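Local coordinates for FdhC (Acinetobacter nosocomialis, PDB 5KTC), which is a GNAT-superfamily sugar N-acyltransferase, probably moving a 3-hydroxybutanoyl group from coenzyme A to the amino group of a dTDP-linked 3-amino-3,6-dideoxy-D-galactose, at residues 168-171 with 172-176; 6-9 with 10-13; 45-48 with 49-52. All coordinates share one frame; numbering follows the deposited sequence.

Contact 1 (168-171 with 172-176); sequences KENK and IQYAR. With COA (coenzyme A), chain D.
Asn170 and Tyr174, one helical turn apart, lie side by side and point the same way, and their pairing forms the dense half of this contact. CB of Asn170 sits 3.6 Å from CD1 of the Tyr174 ring, and its amide carbon CG lies obliquely beside the CD1-CE1 side of the ring, 3.7 Å from CE1, the amide and ring planes being 46° apart. The backbone ties the pair as well: Tyr174 N donates to Asn170 O over 2.7 Å, and the same oxygen lies at the edge of the tyrosine ring, near its plane. In Tyr174, CG stands anti to the carbonyl carbon (chi1 -72°), which lays the ring beside Asn170 and against Val109 and Leu113 of helix 107-122. Asn170 ND2 is bonded to Met146 O, so the amide is held from both ends, its OD1 taking a hydrogen bond from a water that also donates to Gln173 OE1.

The solvent side is looser: Lys168, Glu169 and Ile172 are exposed, Glu169 forming a salt bridge with Lys166 earlier in the helix, and Ile172 merely rests its CD1 3.7 Å from Lys168 O. Gln173 N reaches Glu169 O through a weak bond of 3.4 Å, whereas Ile172 N makes a shorter one to the same oxygen.

Tyr174 is the first residue to depart from helical geometry after helix 164-173. From this helix end its hydroxyl accepts a 2.6 Å hydrogen bond from N6A of coenzyme A, making the turn part of the adenine end of the cofactor site in this GNAT-fold enzyme.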
# COMPACT_ATOMS: atom_id res chain seq x y z
N LYS A 168 -0.68 -1.20 -16.08
CA LYS A 168 -1.61 -1.71 -17.09
C LYS A 168 -1.27 -3.15 -17.58
O LYS A 168 -2.18 -3.99 -17.69
CB LYS A 168 -1.69 -0.77 -18.24
CG LYS A 168 -2.34 0.54 -17.89
CD LYS A 168 -2.31 1.51 -19.07
CE LYS A 168 -3.63 2.22 -19.24
NZ LYS A 168 -3.40 3.66 -19.50
N GLU A 169 -0.00 -3.48 -17.80
CA GLU A 169 0.33 -4.88 -18.06
C GLU A 169 -0.07 -5.76 -16.87
O GLU A 169 -0.80 -6.75 -16.96
CB GLU A 169 1.81 -5.06 -18.36
CG GLU A 169 2.40 -4.30 -19.57
CD GLU A 169 3.94 -4.24 -19.48
OE1 GLU A 169 4.54 -5.21 -18.93
OE2 GLU A 169 4.57 -3.23 -19.89
N ASN A 170 0.34 -5.35 -15.69
CA ASN A 170 0.06 -6.16 -14.53
C ASN A 170 -1.45 -6.50 -14.24
O ASN A 170 -1.73 -7.53 -13.59
CB ASN A 170 0.76 -5.56 -13.32
CG ASN A 170 2.28 -5.74 -13.40
OD1 ASN A 170 2.82 -6.16 -14.40
ND2 ASN A 170 2.96 -5.36 -12.35
N LYS A 171 -2.39 -5.66 -14.68
CA LYS A 171 -3.82 -5.95 -14.54
C LYS A 171 -4.19 -7.28 -15.21
O LYS A 171 -4.97 -8.01 -14.64
CB LYS A 171 -4.71 -4.78 -15.04
CG LYS A 171 -5.12 -3.82 -13.91
CD LYS A 171 -6.34 -2.96 -14.30
CE LYS A 171 -6.07 -2.22 -15.61
NZ LYS A 171 -6.79 -0.93 -15.65
N ILE A 172 -3.60 -7.58 -16.36
CA ILE A 172 -3.88 -8.84 -17.05
C ILE A 172 -3.13 -10.04 -16.40
O ILE A 172 -3.73 -11.03 -16.01
CB ILE A 172 -3.51 -8.73 -18.52
CG1 ILE A 172 -4.24 -7.52 -19.16
CG2 ILE A 172 -3.84 -10.02 -19.28
CD1 ILE A 172 -3.32 -6.62 -19.98
N GLN A 173 -1.84 -9.89 -16.26
CA GLN A 173 -0.99 -10.92 -15.70
C GLN A 173 -1.38 -11.26 -14.27
O GLN A 173 -1.27 -12.40 -13.83
CB GLN A 173 0.44 -10.43 -15.70
CG GLN A 173 1.37 -11.51 -15.19
CD GLN A 173 2.81 -11.14 -15.29
OE1 GLN A 173 3.20 -10.23 -16.02
NE2 GLN A 173 3.63 -11.85 -14.53
N TYR A 174 -1.77 -10.23 -13.52
CA TYR A 174 -2.10 -10.40 -12.09
C TYR A 174 -3.62 -10.39 -11.82
O TYR A 174 -4.05 -10.26 -10.65
CB TYR A 174 -1.44 -9.30 -11.26
CG TYR A 174 0.04 -9.40 -11.11
CD1 TYR A 174 0.92 -8.99 -12.12
CD2 TYR A 174 0.56 -9.95 -9.97
CE1 TYR A 174 2.32 -9.10 -11.95
CE2 TYR A 174 1.94 -10.07 -9.79
CZ TYR A 174 2.81 -9.63 -10.78
OH TYR A 174 4.14 -9.78 -10.51
N ALA A 175 -4.44 -10.61 -12.85
CA ALA A 175 -5.90 -10.64 -12.70
C ALA A 175 -6.36 -11.64 -11.65
O ALA A 175 -7.36 -11.38 -10.98
CB ALA A 175 -6.61 -10.91 -14.03
N ARG A 176 -5.69 -12.79 -11.54
CA ARG A 176 -6.07 -13.84 -10.59
C ARG A 176 -6.04 -13.35 -9.10
O ARG A 176 -6.64 -13.98 -8.22
CB ARG A 176 -5.22 -15.11 -10.72
CG ARG A 176 -3.78 -14.97 -10.34
CD ARG A 176 -3.07 -16.22 -10.69
NE ARG A 176 -1.67 -16.14 -10.48
CZ ARG A 176 -1.01 -16.50 -9.40
NH1 ARG A 176 -1.64 -16.99 -8.33
NH2 ARG A 176 0.30 -16.34 -9.40
N1A COA D . 3.80 -12.83 -8.10
C2A COA D . 3.32 -13.93 -7.46
N3A COA D . 3.51 -14.14 -6.16
C4A COA D . 4.11 -13.20 -5.44
C5A COA D . 4.62 -11.96 -6.07
C6A COA D . 4.43 -11.82 -7.49
N6A COA D . 4.86 -10.74 -8.15
N7A COA D . 5.16 -11.22 -5.10
C8A COA D . 5.03 -11.93 -3.96
N9A COA D . 4.41 -13.12 -4.17
C1B COA D . 4.07 -14.14 -3.16
C2B COA D . 5.26 -14.35 -2.22
O2B COA D . 6.21 -15.31 -2.72
C3B COA D . 4.59 -14.74 -0.95
O3B COA D . 4.20 -16.11 -1.08
P3B COA D . 4.97 -17.26 -0.26
O7A COA D . 4.05 -17.43 0.95
O8A COA D . 4.82 -18.28 -1.35
O9A COA D . 6.36 -16.75 0.05
C4B COA D . 3.34 -13.89 -0.94
O4B COA D . 3.01 -13.66 -2.32
C5B COA D . 3.47 -12.64 -0.10
O5B COA D . 4.55 -11.85 -0.56
P1A COA D . 5.74 -11.51 0.42
O1A COA D . 6.84 -10.88 -0.40
O2A COA D . 6.03 -12.56 1.46
O3A COA D . 5.24 -10.23 1.28
P2A COA D . 4.86 -10.06 2.78
O4A COA D . 3.67 -10.87 3.21
O5A COA D . 6.08 -10.16 3.68
O6A COA D . 4.37 -8.54 2.82
CBP COA D . 5.27 -6.45 3.69
CCP COA D . 5.32 -7.51 2.58
CDP COA D . 6.34 -5.44 3.38
CEP COA D . 3.90 -5.76 3.70
CAP COA D . 5.51 -7.13 5.06
OAP COA D . 6.68 -8.00 4.86
C9P COA D . 5.68 -6.20 6.18
O9P COA D . 4.76 -5.65 6.83
N8P COA D . 6.97 -5.94 6.48
C7P COA D . 7.31 -5.05 7.52
C6P COA D . 7.03 -3.59 7.27
C5P COA D . 7.87 -3.11 6.12
O5P COA D . 9.09 -3.34 6.12
N4P COA D . 7.23 -2.50 5.14
C3P COA D . 7.91 -2.10 3.90
C2P COA D . 8.77 -0.83 4.08
S1P COA D . 9.78 -0.59 2.57
O HOH W 1 5.01 -8.01 -14.59

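Contact 2 (6-9 with 10-13); sequences LKAN and TTYL
Leu6 and Leu13 face each other across a tight reversal of the chain, their side chains crossing obliquely with the CB atoms 4.1 Å apart and the CD1 methyls at a similar separation. Both place CG anti to the carbonyl carbon (chi1 -56° in Leu6), and both branched ends run into the interior, where Phe66 of strand 63-70 touches each of them; Leu6 also meets Ala118 of helix 107-122 and Leu13 meets Val80 of strand 75-86. Between the two residues the backbone closes an almost straight hydrogen bond, Leu13 N to Leu6 O at 3.0 Å. Two waters join the same ends: one donates to Leu6 O and Leu13 O, the other accepts from Leu6 N and donates to Leu13 O.

Lys7 and Tyr12 form the single antiparallel bridge of this hairpin-like turn, which leads into strand 11-15, an outermost strand of the mixed GNAT sheet. Theirs is a non-hydrogen-bonded pair, flanked by the Leu13 N to Leu6 O bond and by Ala8 N to Thr11 O at 2.9 Å. Their CB atoms approach to 4.0 Å on the face away from the leucines, and beyond CB the two chains lead away from the opposing segment. The Tyr12 ring lies nearly parallel to that of Phe69 on the adjoining strand.

Nearer the bend, Ala8 and Thr11 share the leucine side, with Ala8 CB 4.1 Å from Thr11 OG1. That hydroxyl is bonded to Glu110, whose OE1 also receives Thr10 N. At the tip, Asn9 CB approaches Thr10 CG2 at 4.1 Å, and Thr10 OG1 is hydrogen-bonded to Thr104 OG1.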
# COMPACT_ATOMS: atom_id res chain seq x y z
N LEU A 6 -11.98 -0.48 -3.17
CA LEU A 6 -10.82 -1.31 -3.32
C LEU A 6 -11.00 -2.63 -2.63
O LEU A 6 -10.96 -2.77 -1.38
CB LEU A 6 -9.60 -0.56 -2.80
CG LEU A 6 -9.30 0.80 -3.42
CD1 LEU A 6 -8.23 1.53 -2.55
CD2 LEU A 6 -8.82 0.61 -4.84
N LYS A 7 -11.12 -3.67 -3.47
CA LYS A 7 -11.20 -5.02 -2.96
C LYS A 7 -10.55 -5.98 -3.92
O LYS A 7 -10.66 -5.80 -5.10
CB LYS A 7 -12.66 -5.44 -2.70
CG LYS A 7 -13.60 -5.36 -3.91
CD LYS A 7 -15.10 -5.73 -3.61
CE LYS A 7 -15.30 -7.23 -3.22
NZ LYS A 7 -16.22 -7.57 -2.06
N ALA A 8 -9.88 -6.97 -3.38
CA ALA A 8 -9.29 -8.02 -4.20
C ALA A 8 -9.86 -9.32 -3.74
O ALA A 8 -10.93 -9.35 -3.09
CB ALA A 8 -7.77 -7.98 -4.15
N ASN A 9 -9.18 -10.38 -4.07
CA ASN A 9 -9.67 -11.70 -3.72
C ASN A 9 -9.81 -12.06 -2.26
O ASN A 9 -10.78 -12.69 -1.86
CB ASN A 9 -8.78 -12.75 -4.36
CG ASN A 9 -9.44 -13.42 -5.52
OD1 ASN A 9 -10.50 -12.98 -6.03
ND2 ASN A 9 -8.86 -14.51 -5.92
N THR A 10 -8.79 -11.77 -1.49
CA THR A 10 -8.76 -12.16 -0.11
C THR A 10 -8.68 -10.99 0.82
O THR A 10 -8.71 -11.22 2.00
CB THR A 10 -7.67 -13.15 0.22
OG1 THR A 10 -6.35 -12.54 0.23
CG2 THR A 10 -7.74 -14.41 -0.76
N THR A 11 -8.59 -9.78 0.28
CA THR A 11 -8.45 -8.56 1.10
C THR A 11 -9.28 -7.43 0.56
O THR A 11 -9.76 -7.49 -0.56
CB THR A 11 -6.97 -8.08 1.15
OG1 THR A 11 -6.53 -7.93 -0.20
CG2 THR A 11 -6.05 -9.07 1.89
N TYR A 12 -9.44 -6.37 1.39
CA TYR A 12 -10.05 -5.15 0.97
C TYR A 12 -9.47 -4.02 1.79
O TYR A 12 -8.83 -4.27 2.82
CB TYR A 12 -11.57 -5.17 1.12
CG TYR A 12 -12.13 -5.36 2.49
CD1 TYR A 12 -12.38 -6.63 3.01
CD2 TYR A 12 -12.43 -4.29 3.30
CE1 TYR A 12 -12.95 -6.82 4.25
CE2 TYR A 12 -12.99 -4.47 4.56
CZ TYR A 12 -13.23 -5.73 5.06
OH TYR A 12 -13.71 -5.95 6.37
N LEU A 13 -9.61 -2.83 1.28
CA LEU A 13 -9.06 -1.62 1.92
C LEU A 13 -10.17 -0.68 2.21
O LEU A 13 -11.07 -0.52 1.42
CB LEU A 13 -8.09 -0.87 0.99
CG LEU A 13 -6.83 -1.52 0.39
CD1 LEU A 13 -5.72 -0.57 0.02
CD2 LEU A 13 -6.27 -2.71 1.09
O HOH W 2 -13.30 -2.09 0.11
O HOH W 3 -12.06 1.03 -0.67

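Contact 3 (45-48 with 49-52); sequences KSQA and EWIR. With FUH ([[(2~{R},3~{S},5~{R})-5-[5-methyl-2,4-bis(oxidanylidene)pyrimidin-1-yl]-3-oxidanyl-oxolan-2-yl]methoxy-oxidanyl-phosphoryl] [(2~{R},3~{R},4~{S},5~{R},6~{R})-6-methyl-3,5-bis(oxidanyl)-4-[[(3~{R})-3-oxidanylbutanoyl]amino]oxan-2-yl] hydrogen phosphate), chain C.
This turn of helix 44-59 supplies Gln47 and Trp50 to the thymine end of the nucleotide-sugar pocket. The Gln47 amide reads the base with two hydrogen bonds: OE1 accepts from N3 of the ligand at 2.9 Å in a nearly straight bond (170°), and NE2 donates to O15 of the ligand over 2.9 Å. A bend at chi2 (64°) brings the amide round to the base after CG has left anti to the backbone N. Trp50 lays one face of its indole against the thymine, with C19 of the ligand 3.7 Å above the ring plane and over its centre, and its NE1 adds a weak bond of 3.0 Å to the deoxyribose ring oxygen O14 of the ligand. Arg57, about two turns further along helix 44-59, forms a cation-pi contact with Trp50. Ile51 backs the glutamine, its CG1 lying 3.6 Å from Gln47 NE2. Arg52 bends back at chi3, its guanidinium face packing loosely over Ala48 O, while NH2 makes a long, weak ion pair with Glu18. Gln47 packs on Ala21, Ile24 and Cys25 of helix 21-28, and Ile51 also touches Ala21, joining the two helices.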
# COMPACT_ATOMS: atom_id res chain seq x y z
N LYS A 45 -3.79 8.14 22.00
CA LYS A 45 -4.26 9.53 21.73
C LYS A 45 -3.38 10.32 20.79
O LYS A 45 -3.86 11.14 19.98
CB LYS A 45 -4.48 10.31 23.06
CG LYS A 45 -5.79 9.96 23.72
CD LYS A 45 -5.94 10.44 25.16
CE LYS A 45 -7.37 10.17 25.63
NZ LYS A 45 -7.51 10.04 27.12
N SER A 46 -2.08 10.11 20.91
CA SER A 46 -1.16 10.73 19.97
C SER A 46 -1.39 10.23 18.57
O SER A 46 -1.38 10.99 17.64
CB SER A 46 0.31 10.52 20.35
OG SER A 46 0.52 11.08 21.64
N GLN A 47 -1.61 8.93 18.44
CA GLN A 47 -1.88 8.38 17.10
C GLN A 47 -3.24 8.91 16.55
O GLN A 47 -3.33 9.22 15.38
CB GLN A 47 -1.80 6.88 17.12
CG GLN A 47 -2.11 6.18 15.80
CD GLN A 47 -1.17 6.48 14.69
OE1 GLN A 47 0.02 6.49 14.87
NE2 GLN A 47 -1.71 6.67 13.49
N ALA A 48 -4.25 9.01 17.42
CA ALA A 48 -5.53 9.59 17.03
C ALA A 48 -5.29 10.99 16.52
O ALA A 48 -5.86 11.39 15.46
CB ALA A 48 -6.51 9.65 18.20
N GLU A 49 -4.42 11.75 17.22
CA GLU A 49 -4.12 13.10 16.75
C GLU A 49 -3.45 13.10 15.35
O GLU A 49 -3.78 13.92 14.51
CB GLU A 49 -3.27 13.94 17.74
CG GLU A 49 -3.17 15.40 17.23
CD GLU A 49 -2.20 16.30 17.98
OE1 GLU A 49 -1.76 17.32 17.34
OE2 GLU A 49 -1.90 16.00 19.17
N TRP A 50 -2.47 12.24 15.14
CA TRP A 50 -1.82 12.05 13.83
C TRP A 50 -2.90 11.80 12.76
O TRP A 50 -2.83 12.36 11.66
CB TRP A 50 -0.81 10.87 13.86
CG TRP A 50 0.17 10.87 12.70
CD1 TRP A 50 1.48 11.35 12.68
CD2 TRP A 50 -0.09 10.40 11.38
NE1 TRP A 50 2.03 11.19 11.42
CE2 TRP A 50 1.09 10.64 10.60
CE3 TRP A 50 -1.20 9.81 10.75
CZ2 TRP A 50 1.17 10.31 9.24
CZ3 TRP A 50 -1.10 9.50 9.37
CH2 TRP A 50 0.07 9.74 8.65
N ILE A 51 -3.86 10.97 13.09
CA ILE A 51 -4.94 10.64 12.11
C ILE A 51 -5.84 11.86 11.82
O ILE A 51 -6.26 12.11 10.68
CB ILE A 51 -5.74 9.45 12.61
CG1 ILE A 51 -4.87 8.20 12.69
CG2 ILE A 51 -6.97 9.22 11.71
CD1 ILE A 51 -5.60 7.05 13.39
N ARG A 52 -6.10 12.66 12.85
CA ARG A 52 -6.94 13.86 12.68
C ARG A 52 -6.34 14.85 11.68
O ARG A 52 -7.02 15.33 10.82
CB ARG A 52 -7.23 14.48 14.07
CG ARG A 52 -8.27 15.61 14.19
CD ARG A 52 -8.34 16.13 15.66
NE ARG A 52 -8.42 15.00 16.63
CZ ARG A 52 -7.56 14.71 17.63
NH1 ARG A 52 -6.51 15.48 17.94
NH2 ARG A 52 -7.76 13.62 18.36
O1 FUH C . 6.48 1.41 2.90
C1 FUH C . 7.33 1.89 2.16
C2 FUH C . 7.36 1.65 0.69
C3 FUH C . 6.66 0.37 0.30
O2 FUH C . 7.58 -0.76 0.30
C4 FUH C . 6.11 0.46 -1.10
N1 FUH C . 8.32 2.75 2.63
C5 FUH C . 8.21 3.34 3.97
C6 FUH C . 9.54 3.25 4.74
O3 FUH C . 10.49 3.87 3.97
C7 FUH C . 9.54 4.02 6.04
C8 FUH C . 10.94 4.20 6.68
O4 FUH C . 9.02 5.34 5.85
C9 FUH C . 7.78 4.79 3.85
O5 FUH C . 6.45 4.92 3.33
C10 FUH C . 7.74 5.42 5.19
O6 FUH C . 6.76 4.73 5.94
P1 FUH C . 6.22 5.29 7.31
O7 FUH C . 7.12 4.97 8.45
O8 FUH C . 4.86 4.60 7.46
O9 FUH C . 5.79 6.81 7.18
P2 FUH C . 6.62 8.17 7.28
O10 FUH C . 6.28 8.98 6.07
O11 FUH C . 8.09 7.78 7.38
O12 FUH C . 5.99 8.75 8.59
C11 FUH C . 6.02 10.16 8.84
C12 FUH C . 6.02 10.37 10.34
C13 FUH C . 7.02 9.46 11.09
O13 FUH C . 7.58 10.13 12.24
C14 FUH C . 6.17 8.33 11.65
C15 FUH C . 4.85 9.03 11.87
O14 FUH C . 4.73 10.07 10.87
N2 FUH C . 3.63 8.22 11.66
C16 FUH C . 3.31 7.74 10.43
C17 FUH C . 2.12 7.04 10.24
C18 FUH C . 1.70 6.50 8.89
C19 FUH C . 1.30 6.83 11.39
O15 FUH C . 0.15 6.23 11.25
N3 FUH C . 1.64 7.31 12.59
C20 FUH C . 2.76 8.03 12.70
O16 FUH C . 3.11 8.48 13.89

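Overall arrangement
Contacts 1 and 3 mark the far ends of the two bound products: contact 1 meets the adenine of coenzyme A, contact 3 the thymine of the nucleotide-sugar. Their centres are about 37 Å apart on opposite sides of the chain's centre, with nearest atoms about 26 Å from each other. Contact 2 lies between them in space, about 15 Å from contact 1 and about 26 Å from contact 3, centre to centre. It touches contact 1, where Asn9 ND2 packs 3.2 Å from Arg176 O, and its Thr10 side chain is about 10 Å from coenzyme A. Helix 107-122 is shared, bearing on Tyr174 in contact 1 and on Leu6 and Ala8 in contact 2.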